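Local coordinates for PAAR motif family protein (Pseudomonas aeruginosa, PDB 6XRF), which probably forms part of a type VI secretion spike-tip effector, this piece being its alanine- and glycine-rich N-terminal region, presumably ahead of the PAAR domain, at residues F17-M22 against A47-A52; G29-A34 against S54-G59. All coordinates share one frame; numbering follows the deposited sequence.

Contact 1 (F17-M22 against A47-A52); sequences FGVAAM and AAVILA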
ATOM      1  N   PHE C  17      10.463   7.877  -5.612  1.00 49.60           N
ATOM      2  CA  PHE C  17      10.801   6.567  -6.144  1.00 48.69           C
ATOM      3  C   PHE C  17       9.798   5.491  -5.744  1.00 45.92           C
ATOM      4  O   PHE C  17      10.125   4.301  -5.792  1.00 45.41           O
ATOM      5  CB  PHE C  17      12.208   6.163  -5.690  1.00 52.01           C
ATOM      6  CG  PHE C  17      13.284   7.109  -6.141  1.00 56.01           C
ATOM      7  CD1 PHE C  17      13.478   7.364  -7.488  1.00 58.78           C
ATOM      8  CD2 PHE C  17      14.108   7.731  -5.220  1.00 57.87           C
ATOM      9  CE1 PHE C  17      14.466   8.231  -7.910  1.00 61.30           C
ATOM     10  CE2 PHE C  17      15.101   8.597  -5.636  1.00 61.19           C
ATOM     11  CZ  PHE C  17      15.280   8.848  -6.985  1.00 62.58           C
ATOM     12  N   GLY C  18       8.588   5.881  -5.348  1.00 45.12           N
ATOM     13  CA  GLY C  18       7.540   4.905  -5.134  1.00 45.45           C
ATOM     14  C   GLY C  18       7.045   4.305  -6.438  1.00 45.43           C
ATOM     15  O   GLY C  18       7.154   4.894  -7.513  1.00 44.67           O
ATOM     16  N   VAL C  19       6.478   3.099  -6.334  1.00 45.57           N
ATOM     17  CA  VAL C  19       6.051   2.378  -7.531  1.00 45.97           C
ATOM     18  C   VAL C  19       5.026   3.196  -8.307  1.00 46.71           C
ATOM     19  O   VAL C  19       5.196   3.472  -9.500  1.00 48.19           O
ATOM     20  CB  VAL C  19       5.489   0.994  -7.160  1.00 46.38           C
ATOM     21  CG1 VAL C  19       5.380   0.133  -8.405  1.00 48.97           C
ATOM     22  CG2 VAL C  19       6.357   0.308  -6.125  1.00 48.11           C
ATOM     23  N   ALA C  20       3.945   3.602  -7.638  1.00 46.22           N
ATOM     24  CA  ALA C  20       2.896   4.368  -8.303  1.00 48.60           C
ATOM     25  C   ALA C  20       3.411   5.664  -8.916  1.00 50.64           C
ATOM     26  O   ALA C  20       2.707   6.271  -9.732  1.00 51.13           O
ATOM     27  CB  ALA C  20       1.773   4.680  -7.307  1.00 49.08           C
ATOM     28  N   ALA C  21       4.619   6.100  -8.548  1.00 51.83           N
ATOM     29  CA  ALA C  21       5.168   7.351  -9.054  1.00 53.79           C
ATOM     30  C   ALA C  21       5.984   7.176 -10.327  1.00 57.36           C
ATOM     31  O   ALA C  21       6.088   8.118 -11.120  1.00 59.73           O
ATOM     32  CB  ALA C  21       6.052   8.011  -7.991  1.00 51.17           C
ATOM     33  N   MET C  22       6.563   5.992 -10.545  1.00 57.56           N
ATOM     34  CA  MET C  22       7.513   5.805 -11.629  1.00 58.97           C
ATOM     35  C   MET C  22       6.948   5.048 -12.823  1.00 61.37           C
ATOM     36  O   MET C  22       7.528   5.133 -13.912  1.00 63.85           O
ATOM     37  CB  MET C  22       8.748   5.042 -11.136  1.00 58.42           C
ATOM     38  CG  MET C  22       9.289   5.480  -9.795  1.00 59.09           C
ATOM     39  SD  MET C  22      10.165   4.094  -9.037  1.00 58.34           S
ATOM     40  CE  MET C  22      11.380   3.742 -10.300  1.00 57.84           C
ATOM     41  N   ALA C  47       7.495  -4.984   2.560  1.00 41.21           N
ATOM     42  CA  ALA C  47       8.459  -5.686   1.720  1.00 40.36           C
ATOM     43  C   ALA C  47       7.970  -5.789   0.278  1.00 37.45           C
ATOM     44  O   ALA C  47       8.745  -5.594  -0.666  1.00 36.12           O
ATOM     45  CB  ALA C  47       8.735  -7.078   2.293  1.00 38.96           C
ATOM     46  N   ALA C  48       6.684  -6.089   0.087  1.00 38.74           N
ATOM     47  CA  ALA C  48       6.158  -6.271  -1.263  1.00 42.08           C
ATOM     48  C   ALA C  48       6.254  -4.982  -2.070  1.00 41.86           C
ATOM     49  O   ALA C  48       6.721  -4.984  -3.217  1.00 40.91           O
ATOM     50  CB  ALA C  48       4.709  -6.755  -1.202  1.00 44.87           C
ATOM     51  N   VAL C  49       5.812  -3.867  -1.486  1.00 41.99           N
ATOM     52  CA  VAL C  49       5.826  -2.597  -2.208  1.00 39.56           C
ATOM     53  C   VAL C  49       7.253  -2.206  -2.570  1.00 37.55           C
ATOM     54  O   VAL C  49       7.509  -1.676  -3.658  1.00 36.30           O
ATOM     55  CB  VAL C  49       5.124  -1.510  -1.373  1.00 40.70           C
ATOM     56  CG1 VAL C  49       5.155  -0.172  -2.087  1.00 40.01           C
ATOM     57  CG2 VAL C  49       3.683  -1.917  -1.082  1.00 41.65           C
ATOM     58  N   ILE C  50       8.207  -2.472  -1.674  1.00 38.30           N
ATOM     59  CA  ILE C  50       9.607  -2.163  -1.962  1.00 37.17           C
ATOM     60  C   ILE C  50      10.073  -2.925  -3.197  1.00 35.50           C
ATOM     61  O   ILE C  50      10.635  -2.343  -4.133  1.00 33.92           O
ATOM     62  CB  ILE C  50      10.485  -2.478  -0.737  1.00 35.98           C
ATOM     63  CG1 ILE C  50      10.422  -1.320   0.266  1.00 37.26           C
ATOM     64  CG2 ILE C  50      11.926  -2.744  -1.150  1.00 35.44           C
ATOM     65  CD1 ILE C  50      10.700  -1.726   1.692  1.00 38.45           C
ATOM     66  N   LEU C  51       9.843  -4.239  -3.219  1.00 35.67           N
ATOM     67  CA  LEU C  51      10.285  -5.051  -4.350  1.00 36.87           C
ATOM     68  C   LEU C  51       9.629  -4.595  -5.648  1.00 35.97           C
ATOM     69  O   LEU C  51      10.274  -4.573  -6.703  1.00 33.46           O
ATOM     70  CB  LEU C  51       9.979  -6.524  -4.073  1.00 37.36           C
ATOM     71  CG  LEU C  51      10.314  -7.555  -5.151  1.00 36.62           C
ATOM     72  CD1 LEU C  51      11.810  -7.626  -5.405  1.00 36.07           C
ATOM     73  CD2 LEU C  51       9.768  -8.929  -4.742  1.00 36.87           C
ATOM     74  N   ALA C  52       8.345  -4.228  -5.589  1.00 36.68           N
ATOM     75  CA  ALA C  52       7.670  -3.703  -6.772  1.00 37.68           C
ATOM     76  C   ALA C  52       8.412  -2.498  -7.338  1.00 38.99           C
ATOM     77  O   ALA C  52       8.496  -2.327  -8.563  1.00 37.33           O
ATOM     78  CB  ALA C  52       6.228  -3.333  -6.424  1.00 38.03           C
TER
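The short helix 19-22 meets the middle of helix 45-57 in the buried interior of this all-helical N-terminal region, and one side chain, Val19, makes the whole contact from its side. Gly18 is the N-cap of the short helix; Gly18 O accepts a 3.0 Å hydrogen bond from Ala21 N. Val19 points toward helix 45-57 and straddles Ala52 with both methyls: CG2 is 3.7 Å from Ala52 CB, and CG1 lies 4.1 Å from the same atom. With CG1 anti to the backbone N (chi1 -166°), CG2 lies beside that N and is the branch that reaches toward Val49, one turn earlier in helix 45-57, where it comes 3.4 Å from Val49 O and 4.2 Å from Val49 CG1. No hydrogen bond crosses between the segments, so the interaction is apolar packing against Ala52 CB and Val49 CG1, with Val49 O also against CG2. Val19 CA and Ala52 CA, 6.3 Å apart, are the nearest CA pair across the segments. Helix 25-37 closes round the same residues, Ala28 touching Val19 and Ile32 touching Ala52, while Leu9 of helix 3-14 packs on Val49, which also meets an apolar side chain of another protein.

Contact 2 (G29-A34 against S54-G59); sequences GALIGA and SIAAGG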
ATOM      1  N   GLY C  29       0.313  -1.904 -10.457  1.00 44.72           N
ATOM      2  CA  GLY C  29      -0.511  -2.958  -9.892  1.00 45.65           C
ATOM      3  C   GLY C  29       0.037  -4.339 -10.197  1.00 45.55           C
ATOM      4  O   GLY C  29       0.036  -5.225  -9.338  1.00 45.16           O
ATOM      5  N   ALA C  30       0.524  -4.536 -11.424  1.00 46.62           N
ATOM      6  CA  ALA C  30       1.061  -5.834 -11.813  1.00 45.79           C
ATOM      7  C   ALA C  30       2.352  -6.145 -11.068  1.00 42.22           C
ATOM      8  O   ALA C  30       2.566  -7.284 -10.637  1.00 42.71           O
ATOM      9  CB  ALA C  30       1.292  -5.870 -13.323  1.00 47.85           C
ATOM     10  N   LEU C  31       3.227  -5.151 -10.911  1.00 42.29           N
ATOM     11  CA  LEU C  31       4.475  -5.381 -10.187  1.00 42.81           C
ATOM     12  C   LEU C  31       4.210  -5.669  -8.712  1.00 40.45           C
ATOM     13  O   LEU C  31       4.817  -6.580  -8.135  1.00 34.22           O
ATOM     14  CB  LEU C  31       5.401  -4.177 -10.348  1.00 43.81           C
ATOM     15  CG  LEU C  31       5.787  -3.845 -11.792  1.00 47.37           C
ATOM     16  CD1 LEU C  31       6.837  -2.741 -11.844  1.00 47.99           C
ATOM     17  CD2 LEU C  31       6.285  -5.081 -12.532  1.00 50.31           C
ATOM     18  N   ILE C  32       3.307  -4.910  -8.089  1.00 38.32           N
ATOM     19  CA  ILE C  32       2.950  -5.185  -6.699  1.00 38.79           C
ATOM     20  C   ILE C  32       2.337  -6.576  -6.578  1.00 40.03           C
ATOM     21  O   ILE C  32       2.579  -7.297  -5.603  1.00 38.85           O
ATOM     22  CB  ILE C  32       1.991  -4.102  -6.169  1.00 36.36           C
ATOM     23  CG1 ILE C  32       2.709  -2.754  -6.057  1.00 36.74           C
ATOM     24  CG2 ILE C  32       1.410  -4.528  -4.830  1.00 33.64           C
ATOM     25  CD1 ILE C  32       1.761  -1.564  -5.933  1.00 37.99           C
ATOM     26  N   GLY C  33       1.537  -6.974  -7.568  1.00 40.69           N
ATOM     27  CA  GLY C  33       0.870  -8.264  -7.491  1.00 41.26           C
ATOM     28  C   GLY C  33       1.834  -9.432  -7.565  1.00 39.43           C
ATOM     29  O   GLY C  33       1.618 -10.466  -6.926  1.00 37.80           O
ATOM     30  N   ALA C  34       2.907  -9.289  -8.346  1.00 39.19           N
ATOM     31  CA  ALA C  34       3.903 -10.350  -8.428  1.00 40.45           C
ATOM     32  C   ALA C  34       4.708 -10.446  -7.141  1.00 40.90           C
ATOM     33  O   ALA C  34       4.990 -11.548  -6.656  1.00 44.23           O
ATOM     34  CB  ALA C  34       4.832 -10.107  -9.618  1.00 40.57           C
ATOM     35  N   SER C  54      11.761  -1.853  -6.806  1.00 37.67           N
ATOM     36  CA  SER C  54      13.024  -2.337  -7.353  1.00 40.52           C
ATOM     37  C   SER C  54      12.794  -2.977  -8.716  1.00 41.17           C
ATOM     38  O   SER C  54      13.572  -2.764  -9.653  1.00 41.38           O
ATOM     39  CB  SER C  54      13.685  -3.324  -6.390  1.00 43.71           C
ATOM     40  OG  SER C  54      13.103  -4.613  -6.470  1.00 47.81           O
ATOM     41  N   ILE C  55      11.719  -3.758  -8.850  1.00 40.80           N
ATOM     42  CA  ILE C  55      11.361  -4.306 -10.156  1.00 40.19           C
ATOM     43  C   ILE C  55      11.149  -3.176 -11.154  1.00 40.92           C
ATOM     44  O   ILE C  55      11.747  -3.155 -12.234  1.00 42.39           O
ATOM     45  CB  ILE C  55      10.108  -5.195 -10.048  1.00 36.90           C
ATOM     46  CG1 ILE C  55      10.414  -6.445  -9.226  1.00 35.73           C
ATOM     47  CG2 ILE C  55       9.596  -5.555 -11.444  1.00 35.68           C
ATOM     48  CD1 ILE C  55       9.195  -7.302  -8.952  1.00 36.16           C
ATOM     49  N   ALA C  56      10.291  -2.216 -10.804  1.00 41.40           N
ATOM     50  CA  ALA C  56       9.992  -1.131 -11.732  1.00 42.26           C
ATOM     51  C   ALA C  56      11.259  -0.377 -12.114  1.00 44.60           C
ATOM     52  O   ALA C  56      11.414   0.056 -13.265  1.00 43.93           O
ATOM     53  CB  ALA C  56       8.962  -0.180 -11.121  1.00 40.39           C
ATOM     54  N   ALA C  57      12.191  -0.223 -11.162  1.00 46.86           N
ATOM     55  CA  ALA C  57      13.397   0.558 -11.424  1.00 47.80           C
ATOM     56  C   ALA C  57      14.339  -0.164 -12.378  1.00 51.20           C
ATOM     57  O   ALA C  57      14.995   0.472 -13.215  1.00 51.04           O
ATOM     58  CB  ALA C  57      14.114   0.870 -10.114  1.00 48.48           C
ATOM     59  N   GLY C  58      14.441  -1.483 -12.251  1.00 55.78           N
ATOM     60  CA  GLY C  58      15.260  -2.252 -13.164  1.00 61.19           C
ATOM     61  C   GLY C  58      14.536  -2.538 -14.461  1.00 66.60           C
ATOM     62  O   GLY C  58      14.179  -3.687 -14.736  1.00 69.20           O
ATOM     63  N   GLY C  59      14.303  -1.497 -15.257  1.00 67.74           N
ATOM     64  CA  GLY C  59      13.593  -1.630 -16.516  1.00 67.44           C
ATOM     65  C   GLY C  59      13.336  -0.293 -17.184  1.00 66.23           C
ATOM     66  O   GLY C  59      13.713   0.753 -16.659  1.00 66.11           O
TER
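Leu31 reaches from helix 25-37 to Ile55 and Ala56 near the C-terminal end of helix 45-57. Its CB is directed toward the 54-59 segment, and from CG onward every atom finds a partner there. CG sits 4.2 Å from Ile55 CG2. At the fork the two methyls divide the work: CD2 packs on Ile55 CG2 at 3.5 Å, whereas CD1 meets Ala56, 3.4 Å from its CB and 3.5 Å from its CA. CD1 can reach that far because it continues the chain anti to CA (chi2 -173°), while CG stands beside the backbone N. This is apolar helix-to-helix packing in a bundle rich in alanine and glycine, with no hydrogen bond across it. Ile55 takes part through the branch methyl CG2 that lies anti to its own backbone N, and the side chains of Ile55 and Leu31 pass each other in opposite directions. Just beyond, helix 45-57 ends and Gly58 forms the centre of an inverse gamma turn. A chain of another protein also packs here, an aromatic side chain on Leu31 and a basic one on Ile55, and a polar side chain of another protein hydrogen-bonds Gly33 O.

Overall arrangement
Both contacts use helix 45-57, contact 1 at its middle and contact 2 towards its C-terminal end, with centres about 7 Å apart. Contact 1 is core: it lies about 3 Å from the centre of the chain and all its touching residues are buried. Contact 2, about 7 Å out, is only partly buried. Each is aliphatic packing on alanine plus a branched side chain, Val49 in contact 1 and Ile55 in contact 2, but in contact 1 a carbonyl oxygen also lies against a methyl. Another protein's chain adds aromatic and basic side chains to contact 2, and an apolar one on Val49 to contact 1. The two merge at Ala52, whose O is 3.7 Å from Leu31 CD1. Helices 19-22 and 25-37, consecutive in the chain, thus both pack on helix 45-57.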